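Local atomic coordinates of Poly(beta-D-mannuronate) C5 epimerase (Pseudomonas syringae pv. tomato, PDB entry 4NK6), a protein that catalyses the C5 epimerisation of beta-D-mannuronate to alpha-L-guluronate within polymeric alginate and belongs to the periplasmic complex that carries the polymer to the outer membrane. Residues M25-L30 with V331-I336; D92-L97 with T128-I133; Y212-S217 with A242-G247; S349-L354 with S372-L377; I360-H365 with M383-M388. One frame throughout, in Å; residues are numbered along the deposited sequence.

Contact 1 (M25-L30 with V331-I336); sequences MAKPVL and VAYNEI
Lys27 meets Tyr333 at the phenol oxygen: the two side chains cross at about a right angle, with CB of Lys27 3.9 Å from OH of Tyr333. The lysine chain runs extended to CE and bends only at the last torsion, and NZ makes a weak, long bond to a water. That water joins the two segments more firmly through other atoms, because it donates to the carbonyl O of Pro28 at 2.8 Å and lies 2.7 Å from OH of Tyr333. The pyrrolidine of Pro28 approaches the same hydroxyl tip to tip through CD, at 4.2 Å, so apolar carbons and a bridging water meet at the end of the tyrosine. Leu30 closes the contact from another direction. Its CD1 comes in at the edge of the Tyr333 ring, in the ring plane, 3.6 Å from CE2, and the same methyl reaches CB of Ala332 at 4.4 Å. Trp355 of the next strand continues the surface, touching Lys27, Pro28 and Tyr333. With no direct polar bond between the segments, the irregular N-terminal chain is held by one bridging water and by van der Waals contact. The arrangement is that of an extended peptide laid over the outer surface of a right-handed parallel beta-helix, at the corner where strand 330-337 is interrupted.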
# COMPACT_ATOMS: atom_id res chain seq x y z
N MET A 25 -9.38 24.57 18.29
CA MET A 25 -9.61 23.74 17.12
C MET A 25 -10.80 22.77 17.24
O MET A 25 -10.93 22.08 18.25
CB MET A 25 -8.34 22.95 16.81
CG MET A 25 -7.99 22.84 15.33
SD MET A 25 -6.47 21.90 15.10
CE MET A 25 -6.12 22.22 13.38
N ALA A 26 -11.64 22.73 16.21
CA ALA A 26 -12.73 21.75 16.14
C ALA A 26 -12.20 20.41 15.63
O ALA A 26 -11.14 20.36 14.99
CB ALA A 26 -13.84 22.25 15.23
N LYS A 27 -12.92 19.33 15.92
CA LYS A 27 -12.47 18.00 15.50
C LYS A 27 -12.41 17.93 13.98
O LYS A 27 -13.16 18.64 13.30
CB LYS A 27 -13.34 16.89 16.10
CG LYS A 27 -14.78 16.83 15.63
CD LYS A 27 -15.54 15.78 16.44
CE LYS A 27 -16.97 15.58 15.94
NZ LYS A 27 -17.01 14.87 14.63
N PRO A 28 -11.50 17.12 13.43
CA PRO A 28 -11.34 17.09 11.97
C PRO A 28 -12.56 16.53 11.25
O PRO A 28 -13.27 15.68 11.79
CB PRO A 28 -10.13 16.17 11.77
CG PRO A 28 -10.04 15.36 13.01
CD PRO A 28 -10.50 16.27 14.11
N VAL A 29 -12.78 17.04 10.04
CA VAL A 29 -13.82 16.53 9.16
C VAL A 29 -13.22 15.42 8.31
O VAL A 29 -12.34 15.66 7.49
CB VAL A 29 -14.38 17.64 8.26
CG1 VAL A 29 -15.39 17.06 7.27
CG2 VAL A 29 -15.03 18.73 9.11
N LEU A 30 -13.69 14.20 8.53
CA LEU A 30 -13.10 13.05 7.87
C LEU A 30 -14.01 12.62 6.72
O LEU A 30 -15.22 12.74 6.82
CB LEU A 30 -12.89 11.92 8.87
CG LEU A 30 -11.95 12.25 10.02
CD1 LEU A 30 -11.98 11.15 11.06
CD2 LEU A 30 -10.53 12.46 9.50
N VAL A 331 -4.06 12.21 10.78
CA VAL A 331 -3.94 10.89 11.38
C VAL A 331 -4.84 10.88 12.61
O VAL A 331 -4.54 11.54 13.61
CB VAL A 331 -2.46 10.62 11.75
CG1 VAL A 331 -2.31 9.26 12.40
CG2 VAL A 331 -1.60 10.70 10.50
N ALA A 332 -5.96 10.16 12.54
CA ALA A 332 -7.02 10.32 13.55
C ALA A 332 -7.67 9.02 14.04
O ALA A 332 -7.97 8.13 13.26
CB ALA A 332 -8.08 11.28 13.05
N TYR A 333 -7.89 8.95 15.35
CA TYR A 333 -8.68 7.87 15.96
C TYR A 333 -8.16 6.46 15.65
O TYR A 333 -8.94 5.52 15.56
CB TYR A 333 -10.15 7.98 15.54
CG TYR A 333 -10.76 9.35 15.68
CD1 TYR A 333 -10.96 9.93 16.94
CD2 TYR A 333 -11.16 10.07 14.56
CE1 TYR A 333 -11.52 11.18 17.07
CE2 TYR A 333 -11.73 11.33 14.69
CZ TYR A 333 -11.91 11.88 15.94
OH TYR A 333 -12.49 13.13 16.06
N ASN A 334 -6.85 6.33 15.47
CA ASN A 334 -6.27 5.01 15.23
C ASN A 334 -5.94 4.31 16.54
O ASN A 334 -5.59 4.96 17.52
CB ASN A 334 -5.02 5.13 14.37
CG ASN A 334 -5.30 5.71 13.00
OD1 ASN A 334 -5.89 5.05 12.15
ND2 ASN A 334 -4.86 6.95 12.78
N GLU A 335 -6.09 2.99 16.56
CA GLU A 335 -5.66 2.20 17.70
C GLU A 335 -4.30 1.65 17.30
O GLU A 335 -4.20 0.86 16.36
CB GLU A 335 -6.63 1.05 17.96
CG GLU A 335 -8.09 1.41 17.79
CD GLU A 335 -8.73 1.95 19.06
OE1 GLU A 335 -8.00 2.24 20.03
OE2 GLU A 335 -9.98 2.08 19.08
N ILE A 336 -3.25 2.11 17.97
CA ILE A 336 -1.89 1.80 17.56
C ILE A 336 -1.12 1.23 18.74
O ILE A 336 -0.77 1.96 19.66
CB ILE A 336 -1.18 3.06 17.03
CG1 ILE A 336 -1.97 3.65 15.86
CG2 ILE A 336 0.25 2.73 16.60
CD1 ILE A 336 -1.54 5.05 15.44
O HOH W 1 -13.75 13.91 13.85

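Contact 2 (D92-L97 with T128-I133); sequences DGYVNL and TGIFEI
Tyr94 and Glu132 reach across two parallel strands on the same face, their side chains running obliquely to one another with ring and carboxylate planes 68° apart. In both residues CG is anti to the backbone N (chi1 170° in Tyr94), and beyond it Glu132 stays extended. The phenol OH of Tyr94 donates to OE2 of Glu132 at 2.7 Å, meeting that oxygen on its anti side and somewhat out of the carboxylate plane. The hydroxyl is gripped a second time by ND2 of Asn96, which points at it at 3.2 Å from nearly within its own amide plane; OD1 of Asn96 turns to the backbone N of Asp99 and caps the helix that follows. Arg47 forms a salt bridge with OE2 of Glu132, which would be expected to favour the carboxylate form. Nearer the start of the strands, CG2 of Ile130 lies in plane at the edge of the Tyr94 ring, 3.9 Å from CD1, the two side chains crossing at about a right angle. The other face carries Val95 and Phe131, the ring of Phe131 presenting its edge to the carbonyl O of Val95, 3.4 Å from CD1. At the far end, CD2 of Leu97 packs on CG2 of Ile133. A ladder of backbone bonds underlies all this, from N of Gly93 to O of Thr128 onward, with N of Val95 to O of Ile130 at 2.8 Å. Neighbouring parallel strands in register, 4.7 Å apart at closest approach and placing paired side chains on the same face, fit successive turns of a parallel beta-helix.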
# COMPACT_ATOMS: atom_id res chain seq x y z
N ASP A 92 -10.15 -3.55 -25.81
CA ASP A 92 -11.34 -3.21 -26.58
C ASP A 92 -12.65 -3.70 -25.93
O ASP A 92 -13.54 -4.24 -26.60
CB ASP A 92 -11.21 -3.73 -28.02
CG ASP A 92 -12.13 -3.02 -28.98
OD1 ASP A 92 -12.42 -1.82 -28.75
OD2 ASP A 92 -12.57 -3.64 -29.97
N GLY A 93 -12.77 -3.53 -24.62
CA GLY A 93 -14.03 -3.84 -23.95
C GLY A 93 -13.92 -4.86 -22.83
O GLY A 93 -12.85 -5.04 -22.23
N TYR A 94 -15.03 -5.54 -22.58
CA TYR A 94 -15.22 -6.29 -21.35
C TYR A 94 -14.94 -7.78 -21.48
O TYR A 94 -15.47 -8.45 -22.37
CB TYR A 94 -16.64 -6.07 -20.81
CG TYR A 94 -17.02 -6.99 -19.67
CD1 TYR A 94 -16.60 -6.74 -18.37
CD2 TYR A 94 -17.80 -8.12 -19.89
CE1 TYR A 94 -16.94 -7.58 -17.33
CE2 TYR A 94 -18.15 -8.96 -18.86
CZ TYR A 94 -17.73 -8.69 -17.58
OH TYR A 94 -18.08 -9.54 -16.56
N VAL A 95 -14.12 -8.29 -20.57
CA VAL A 95 -13.79 -9.71 -20.51
C VAL A 95 -13.72 -10.13 -19.04
O VAL A 95 -13.04 -9.49 -18.24
CB VAL A 95 -12.41 -9.99 -21.17
CG1 VAL A 95 -11.94 -11.41 -20.87
CG2 VAL A 95 -12.48 -9.76 -22.67
N ASN A 96 -14.44 -11.20 -18.68
CA ASN A 96 -14.29 -11.77 -17.34
C ASN A 96 -13.39 -13.02 -17.34
O ASN A 96 -13.01 -13.50 -18.41
CB ASN A 96 -15.66 -12.01 -16.66
CG ASN A 96 -16.56 -12.98 -17.42
OD1 ASN A 96 -16.11 -14.04 -17.87
ND2 ASN A 96 -17.84 -12.62 -17.56
N LEU A 97 -13.03 -13.51 -16.17
CA LEU A 97 -12.10 -14.64 -16.09
C LEU A 97 -12.67 -15.90 -16.77
O LEU A 97 -11.93 -16.67 -17.39
CB LEU A 97 -11.70 -14.94 -14.64
CG LEU A 97 -10.72 -16.10 -14.40
CD1 LEU A 97 -9.45 -15.94 -15.22
CD2 LEU A 97 -10.38 -16.18 -12.92
N THR A 128 -7.80 0.05 -23.22
CA THR A 128 -9.23 -0.02 -23.55
C THR A 128 -9.90 -1.27 -22.97
O THR A 128 -11.08 -1.53 -23.22
CB THR A 128 -9.45 0.00 -25.08
OG1 THR A 128 -8.70 -1.06 -25.68
CG2 THR A 128 -9.00 1.33 -25.67
N GLY A 129 -9.15 -2.05 -22.20
CA GLY A 129 -9.66 -3.30 -21.67
C GLY A 129 -10.38 -3.15 -20.35
O GLY A 129 -10.04 -2.29 -19.55
N ILE A 130 -11.39 -3.99 -20.13
CA ILE A 130 -12.09 -4.05 -18.86
C ILE A 130 -12.13 -5.51 -18.36
O ILE A 130 -12.74 -6.37 -18.99
CB ILE A 130 -13.54 -3.51 -18.97
CG1 ILE A 130 -13.54 -2.03 -19.36
CG2 ILE A 130 -14.27 -3.69 -17.66
CD1 ILE A 130 -14.36 -1.70 -20.57
N PHE A 131 -11.48 -5.77 -17.23
CA PHE A 131 -11.28 -7.14 -16.76
C PHE A 131 -11.99 -7.35 -15.43
O PHE A 131 -11.78 -6.60 -14.49
CB PHE A 131 -9.77 -7.40 -16.61
CG PHE A 131 -9.42 -8.78 -16.09
CD1 PHE A 131 -10.14 -9.90 -16.47
CD2 PHE A 131 -8.33 -8.95 -15.24
CE1 PHE A 131 -9.80 -11.17 -16.01
CE2 PHE A 131 -7.97 -10.20 -14.76
CZ PHE A 131 -8.70 -11.32 -15.14
N GLU A 132 -12.84 -8.38 -15.35
CA GLU A 132 -13.54 -8.67 -14.10
C GLU A 132 -13.27 -10.09 -13.60
O GLU A 132 -13.26 -11.04 -14.38
CB GLU A 132 -15.06 -8.42 -14.21
CG GLU A 132 -15.83 -8.79 -12.93
CD GLU A 132 -17.34 -8.50 -12.99
OE1 GLU A 132 -17.95 -8.33 -11.91
OE2 GLU A 132 -17.92 -8.44 -14.10
N ILE A 133 -13.05 -10.22 -12.30
CA ILE A 133 -13.12 -11.51 -11.64
C ILE A 133 -14.21 -11.37 -10.58
O ILE A 133 -14.21 -10.38 -9.84
CB ILE A 133 -11.78 -11.90 -10.97
CG1 ILE A 133 -10.63 -11.78 -11.97
CG2 ILE A 133 -11.83 -13.33 -10.44
CD1 ILE A 133 -9.24 -12.02 -11.36

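Contact 3 (Y212-S217 with A242-G247); sequences YGVSIS and ADMWYG
Tyr212 and Tyr246 form an offset stack, their side chains lying side by side and pointing the same way, with centroids 4.5 Å apart and planes 20° from parallel. In each, CG is anti to the carbonyl carbon (chi1 -57° in Tyr212), so CG leaves the backbone in the same direction in both. The slip of the stack places CE2 of Tyr246 over one face of the Tyr212 ring, toward its rim, while CB of Tyr212 comes within 3.5 Å of CD2 of Tyr246. A backbone bond fixes the spacing: N of Tyr246 donates to O of Tyr212 at 2.9 Å, almost straight at 175°. The same carbonyl oxygen lies in plane at the edge of the Trp245 indole, 3.2 Å from CB of Trp245, and CD1 of that indole reaches CD1 of Tyr212 at 3.9 Å.

Val214 is the next most covered residue. Its CG2 meets the terminal methyl CE of Met244, whose chain folds back at chi2 and chi3. A water bridges the two backbones, donating to O of Tyr246 at 2.6 Å and accepting from N of Val214. Beyond the pair, Tyr249 sets its ring edge-to-face with Tyr212, and Tyr269 meets the ring of Tyr246, adding to the aromatic cluster. The Tyr246 side chain lies about 6 Å from that of His274, the inferred proton acceptor. Stacked aromatics of this kind, on consecutive turns of a right-handed parallel beta-helix beside the inferred catalytic histidine, are consistent with a place close to the site where the polymer is worked on.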
# COMPACT_ATOMS: atom_id res chain seq x y z
N TYR A 212 6.17 -5.27 -6.01
CA TYR A 212 6.16 -5.40 -4.56
C TYR A 212 4.99 -6.22 -4.00
O TYR A 212 5.07 -6.71 -2.88
CB TYR A 212 6.14 -4.02 -3.92
CG TYR A 212 7.30 -3.14 -4.34
CD1 TYR A 212 8.61 -3.60 -4.29
CD2 TYR A 212 7.08 -1.84 -4.80
CE1 TYR A 212 9.68 -2.78 -4.66
CE2 TYR A 212 8.13 -1.03 -5.18
CZ TYR A 212 9.42 -1.49 -5.11
OH TYR A 212 10.45 -0.67 -5.50
N GLY A 213 3.91 -6.34 -4.76
CA GLY A 213 2.75 -7.07 -4.28
C GLY A 213 1.48 -6.65 -4.99
O GLY A 213 1.06 -7.28 -5.96
N VAL A 214 0.85 -5.60 -4.49
CA VAL A 214 -0.22 -4.91 -5.20
C VAL A 214 0.29 -3.49 -5.31
O VAL A 214 0.44 -2.80 -4.31
CB VAL A 214 -1.55 -4.94 -4.43
CG1 VAL A 214 -2.58 -4.02 -5.07
CG2 VAL A 214 -2.07 -6.38 -4.32
N SER A 215 0.61 -3.06 -6.53
CA SER A 215 1.25 -1.77 -6.75
C SER A 215 0.43 -0.94 -7.71
O SER A 215 0.10 -1.41 -8.80
CB SER A 215 2.66 -1.96 -7.35
OG SER A 215 3.51 -2.63 -6.45
N ILE A 216 0.11 0.28 -7.30
CA ILE A 216 -0.64 1.24 -8.11
C ILE A 216 0.35 2.33 -8.51
O ILE A 216 0.96 2.94 -7.64
CB ILE A 216 -1.78 1.87 -7.29
CG1 ILE A 216 -2.55 0.78 -6.53
CG2 ILE A 216 -2.69 2.71 -8.16
CD1 ILE A 216 -3.31 -0.21 -7.46
N SER A 217 0.53 2.60 -9.80
CA SER A 217 1.65 3.45 -10.18
C SER A 217 1.47 4.27 -11.44
O SER A 217 1.09 3.76 -12.49
CB SER A 217 2.92 2.60 -10.32
OG SER A 217 4.06 3.40 -10.59
N ALA A 242 -2.00 -11.24 2.81
CA ALA A 242 -1.11 -11.94 3.73
C ALA A 242 0.17 -12.38 3.02
O ALA A 242 0.13 -12.73 1.85
CB ALA A 242 -1.83 -13.15 4.32
N ASP A 243 1.28 -12.37 3.75
CA ASP A 243 2.55 -12.89 3.23
C ASP A 243 3.04 -12.13 1.98
O ASP A 243 3.82 -12.67 1.19
CB ASP A 243 2.44 -14.39 2.94
CG ASP A 243 3.81 -15.06 2.83
OD1 ASP A 243 4.62 -14.89 3.75
OD2 ASP A 243 4.09 -15.73 1.80
N MET A 244 2.55 -10.90 1.81
CA MET A 244 2.95 -10.04 0.71
C MET A 244 4.28 -9.36 1.03
O MET A 244 4.54 -9.04 2.19
CB MET A 244 1.90 -8.95 0.47
CG MET A 244 0.43 -9.44 0.52
SD MET A 244 -0.21 -10.13 -1.01
CE MET A 244 -0.36 -8.64 -1.99
N TRP A 245 5.09 -9.11 0.01
CA TRP A 245 6.34 -8.35 0.23
C TRP A 245 6.01 -6.94 0.75
O TRP A 245 6.45 -6.56 1.84
CB TRP A 245 7.18 -8.33 -1.06
CG TRP A 245 8.46 -7.54 -0.98
CD1 TRP A 245 8.70 -6.33 -1.54
CD2 TRP A 245 9.67 -7.92 -0.31
NE1 TRP A 245 9.98 -5.92 -1.26
CE2 TRP A 245 10.60 -6.88 -0.51
CE3 TRP A 245 10.06 -9.04 0.44
CZ2 TRP A 245 11.90 -6.92 0.02
CZ3 TRP A 245 11.36 -9.07 0.96
CH2 TRP A 245 12.25 -8.02 0.75
N TYR A 246 5.22 -6.18 -0.01
CA TYR A 246 4.48 -5.03 0.52
C TYR A 246 3.01 -5.36 0.34
O TYR A 246 2.59 -5.75 -0.75
CB TYR A 246 4.73 -3.72 -0.24
CG TYR A 246 6.15 -3.18 -0.29
CD1 TYR A 246 7.21 -3.81 0.37
CD2 TYR A 246 6.43 -2.03 -1.00
CE1 TYR A 246 8.52 -3.29 0.30
CE2 TYR A 246 7.71 -1.51 -1.08
CZ TYR A 246 8.75 -2.13 -0.43
OH TYR A 246 10.00 -1.58 -0.53
N GLY A 247 2.21 -5.19 1.39
CA GLY A 247 0.78 -5.43 1.26
C GLY A 247 0.15 -4.50 0.24
O GLY A 247 -0.72 -4.91 -0.54
O HOH W 2 2.64 -4.06 -2.69

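Contact 4 (S349-L354 with S372-L377); sequences SGNNLL and SVNIKL
The backbones of 349-354 and 372-377 run parallel, in register from Asn351 with Asn374 on, pairing Leu353 with Lys376 and Leu354 with Leu377, and three backbone bonds join them, two of them nearly straight, such as N of Leu354 to O of Lys376 at 2.8 Å. At the other end of the contact, OG of Ser372 accepts from N of Ser349 at 3.0 Å, while its strongest polar partner is the carbonyl O of Arg370. Asn351 and Asn374 lie side by side and point the same way, their amide planes 51° apart; ND2 of Asn374 donates to OD1 of Asn351 at 3.2 Å, a bent bond of 137°. Between these polar ends, CD1 of Ile375 reaches 3.5 Å to the carbonyl O of Ser349 and packs on CA of Gly350. Leu354 and Leu377 also run alongside each other, CD2 against CD2 at 3.6 Å. Ile344 and Ile367 back Leu354, and Met417 covers Leu377, all from neighbouring strands of the beta-helix. Asn352 ties the turn to the preceding one through Ser326 and Asn329, and strands 353-355 and 375-378 lie between strand 330-337 and strand 414-418.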
# COMPACT_ATOMS: atom_id res chain seq x y z
N SER A 349 8.67 15.31 8.44
CA SER A 349 7.35 15.45 7.82
C SER A 349 6.49 16.38 8.68
O SER A 349 5.80 15.93 9.61
CB SER A 349 6.66 14.09 7.69
OG SER A 349 7.32 13.27 6.73
N GLY A 350 6.54 17.67 8.36
CA GLY A 350 5.87 18.69 9.15
C GLY A 350 4.44 18.97 8.72
O GLY A 350 3.95 18.39 7.76
N ASN A 351 3.77 19.85 9.47
CA ASN A 351 2.43 20.32 9.13
C ASN A 351 1.41 19.20 9.00
O ASN A 351 0.64 19.14 8.03
CB ASN A 351 2.48 21.18 7.87
CG ASN A 351 3.35 22.42 8.05
OD1 ASN A 351 2.92 23.40 8.66
ND2 ASN A 351 4.57 22.37 7.54
N ASN A 352 1.41 18.32 10.00
CA ASN A 352 0.48 17.22 10.07
C ASN A 352 -0.33 17.31 11.35
O ASN A 352 0.15 17.85 12.36
CB ASN A 352 1.23 15.88 10.01
CG ASN A 352 1.81 15.60 8.63
OD1 ASN A 352 1.07 15.47 7.66
ND2 ASN A 352 3.14 15.49 8.54
N LEU A 353 -1.55 16.78 11.32
CA LEU A 353 -2.41 16.74 12.49
C LEU A 353 -2.57 15.31 12.98
O LEU A 353 -2.95 14.42 12.21
CB LEU A 353 -3.78 17.35 12.16
CG LEU A 353 -4.88 17.22 13.22
CD1 LEU A 353 -4.51 17.94 14.52
CD2 LEU A 353 -6.25 17.71 12.70
N LEU A 354 -2.28 15.08 14.25
CA LEU A 354 -2.57 13.82 14.91
C LEU A 354 -3.68 14.07 15.93
O LEU A 354 -3.47 14.79 16.91
CB LEU A 354 -1.32 13.25 15.61
CG LEU A 354 -0.32 12.44 14.77
CD1 LEU A 354 0.15 13.19 13.52
CD2 LEU A 354 0.88 12.01 15.60
N SER A 372 10.65 17.61 12.46
CA SER A 372 9.38 18.03 11.88
C SER A 372 8.81 19.24 12.62
O SER A 372 8.78 19.25 13.86
CB SER A 372 8.37 16.87 11.93
OG SER A 372 8.94 15.69 11.39
N VAL A 373 8.35 20.24 11.88
CA VAL A 373 7.76 21.43 12.52
C VAL A 373 6.25 21.53 12.32
O VAL A 373 5.70 20.93 11.39
CB VAL A 373 8.43 22.74 12.04
CG1 VAL A 373 9.88 22.79 12.47
CG2 VAL A 373 8.29 22.90 10.53
N ASN A 374 5.60 22.29 13.19
CA ASN A 374 4.16 22.54 13.10
C ASN A 374 3.34 21.26 13.18
O ASN A 374 2.36 21.09 12.46
CB ASN A 374 3.80 23.33 11.84
CG ASN A 374 4.48 24.67 11.78
OD1 ASN A 374 4.61 25.36 12.79
ND2 ASN A 374 4.93 25.05 10.59
N ILE A 375 3.77 20.37 14.07
CA ILE A 375 3.02 19.16 14.34
C ILE A 375 1.96 19.46 15.39
O ILE A 375 2.26 20.04 16.43
CB ILE A 375 3.96 18.05 14.83
CG1 ILE A 375 4.98 17.70 13.73
CG2 ILE A 375 3.17 16.80 15.24
CD1 ILE A 375 4.33 17.38 12.38
N LYS A 376 0.72 19.10 15.10
CA LYS A 376 -0.36 19.31 16.06
C LYS A 376 -0.79 17.98 16.67
O LYS A 376 -1.17 17.06 15.96
CB LYS A 376 -1.53 20.04 15.40
CG LYS A 376 -1.15 21.43 14.90
CD LYS A 376 -2.30 22.15 14.21
CE LYS A 376 -1.88 23.55 13.77
NZ LYS A 376 -2.95 24.25 13.01
N LEU A 377 -0.69 17.89 17.99
CA LEU A 377 -1.06 16.68 18.70
C LEU A 377 -2.28 16.99 19.56
O LEU A 377 -2.16 17.53 20.66
CB LEU A 377 0.10 16.18 19.57
CG LEU A 377 1.42 15.85 18.86
CD1 LEU A 377 2.45 15.27 19.83
CD2 LEU A 377 1.22 14.89 17.70

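Contact 5 (I360-H365 with M383-M388); sequences IANRRH and MANGLM
Asn362 and Asn385 lie amide beside amide, nearly coplanar, forming a rung of the asparagine ladder familiar from the turns of right-handed parallel beta-helices. The side chains point the same way with planes only 5° apart, and both hold CG anti to the carbonyl carbon. OD1 of Asn385 is gripped twice by Asn362, by ND2 at 3.0 Å and by the backbone N at 3.0 Å. In return, O of Asn362 accepts from N of Gly386 at 2.8 Å.

Leu387 fills the other end of the turn. Its CD1 lies over the centre of the Arg364 guanidinium, 3.6 Å from CZ, and also sits over a face of the His365 imidazole, offset to its rim, in a CH-pi contact with the centroid at 4.1 Å. In Arg364 a bend at chi3 (61°) brings NE to the leucine side. N of Leu387 donates to O of Arg364, approaching from above the carbonyl plane, and Ile360 lies beside Met383, CD1 to CB, at the opening of the turn.

Further out, the ladder goes on in both directions. Asn339 bonds OD1 of Asn362, its strongest partner, and ND2 of Asn362 also donates to O of Ile336; Asn385 passes its ND2 to Asn425 and to O of Val359. Asp342 receives the backbone N of His365, and Tyr391 meets the ring. His365 itself completes the turn as an acceptor: its ND1 takes the N-H of Met388 at 3.2 Å, with the donor tilted 29° from the ring plane.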
# COMPACT_ATOMS: atom_id res chain seq x y z
N ILE A 360 -0.88 2.77 22.54
CA ILE A 360 -0.83 2.00 23.78
C ILE A 360 0.20 0.89 23.72
O ILE A 360 0.21 0.11 22.78
CB ILE A 360 -2.20 1.31 24.04
CG1 ILE A 360 -3.36 2.28 23.82
CG2 ILE A 360 -2.23 0.69 25.43
CD1 ILE A 360 -3.38 3.48 24.79
N ALA A 361 1.04 0.79 24.74
CA ALA A 361 1.91 -0.37 24.92
C ALA A 361 2.77 -0.71 23.72
O ALA A 361 2.99 -1.88 23.43
CB ALA A 361 1.08 -1.63 25.37
N ASN A 362 3.26 0.30 23.01
CA ASN A 362 4.33 0.07 22.03
C ASN A 362 5.66 -0.03 22.77
O ASN A 362 5.83 0.58 23.82
CB ASN A 362 4.34 1.17 20.97
CG ASN A 362 3.01 1.28 20.23
OD1 ASN A 362 2.73 0.50 19.31
ND2 ASN A 362 2.18 2.23 20.64
N ARG A 363 6.61 -0.81 22.25
CA ARG A 363 7.81 -1.13 23.03
C ARG A 363 8.70 0.08 23.26
O ARG A 363 9.40 0.17 24.27
CB ARG A 363 8.62 -2.28 22.41
CG ARG A 363 7.94 -3.64 22.54
CD ARG A 363 8.75 -4.77 21.92
NE ARG A 363 7.97 -6.00 21.84
CZ ARG A 363 8.46 -7.17 21.46
NH1 ARG A 363 9.74 -7.29 21.13
NH2 ARG A 363 7.67 -8.24 21.43
N ARG A 364 8.69 1.01 22.31
CA ARG A 364 9.50 2.22 22.44
C ARG A 364 8.62 3.43 22.75
O ARG A 364 7.90 3.41 23.74
CB ARG A 364 10.43 2.40 21.23
CG ARG A 364 11.49 1.28 21.16
CD ARG A 364 12.58 1.52 20.11
NE ARG A 364 13.35 2.74 20.35
CZ ARG A 364 14.40 2.82 21.17
NH1 ARG A 364 15.03 3.97 21.34
NH2 ARG A 364 14.81 1.75 21.84
N HIS A 365 8.66 4.48 21.92
CA HIS A 365 7.88 5.69 22.22
C HIS A 365 6.46 5.62 21.66
O HIS A 365 6.23 5.04 20.62
CB HIS A 365 8.57 6.94 21.66
CG HIS A 365 10.01 7.07 22.05
ND1 HIS A 365 10.41 7.52 23.29
CD2 HIS A 365 11.14 6.80 21.36
CE1 HIS A 365 11.73 7.51 23.35
NE2 HIS A 365 12.20 7.08 22.19
N MET A 383 -0.30 5.79 26.35
CA MET A 383 -0.25 5.12 27.63
C MET A 383 0.53 3.83 27.58
O MET A 383 0.43 3.07 26.62
CB MET A 383 -1.67 4.81 28.12
CG MET A 383 -2.38 5.97 28.80
SD MET A 383 -3.78 5.36 29.78
CE MET A 383 -2.92 4.42 31.05
N ALA A 384 1.31 3.60 28.63
CA ALA A 384 1.95 2.31 28.85
C ALA A 384 2.96 1.95 27.77
O ALA A 384 3.28 0.78 27.59
CB ALA A 384 0.89 1.20 29.00
N ASN A 385 3.47 2.94 27.05
CA ASN A 385 4.53 2.69 26.10
C ASN A 385 5.82 2.46 26.85
O ASN A 385 5.99 2.95 27.96
CB ASN A 385 4.66 3.85 25.10
CG ASN A 385 3.40 4.02 24.26
OD1 ASN A 385 3.16 3.25 23.34
ND2 ASN A 385 2.58 5.01 24.61
N GLY A 386 6.73 1.70 26.25
CA GLY A 386 7.95 1.31 26.93
C GLY A 386 8.85 2.49 27.26
O GLY A 386 9.55 2.50 28.27
N LEU A 387 8.85 3.51 26.40
CA LEU A 387 9.72 4.66 26.64
C LEU A 387 8.91 5.93 26.93
O LEU A 387 8.19 5.98 27.94
CB LEU A 387 10.74 4.84 25.50
CG LEU A 387 11.71 3.65 25.37
CD1 LEU A 387 12.55 3.74 24.09
CD2 LEU A 387 12.62 3.48 26.61
N MET A 388 9.01 6.94 26.08
CA MET A 388 8.26 8.18 26.31
C MET A 388 6.86 8.09 25.72
O MET A 388 6.63 7.35 24.76
CB MET A 388 8.98 9.39 25.71
CG MET A 388 10.33 9.70 26.32
SD MET A 388 10.24 10.23 28.03
CE MET A 388 11.98 10.49 28.37

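From the N terminus, contact 1 opens with the irregular chain at 25-30 and closes only at 331-336, spanning some 300 residues and laying the start of the chain against a late turn of the beta-helix. Contacts 2 and 3 both fall within that span, one after the other: 92-97 with 128-133 joins early turns, and 212-217 with 242-247 joins turns near the middle. After contact 1 closes come contacts 4 and 5, whose segments alternate, so these two loops cross as the chain winds through the same pair of turns on different sides. Contact 1 touches both, through Val331 with Leu353 and Ile336 with Ile360.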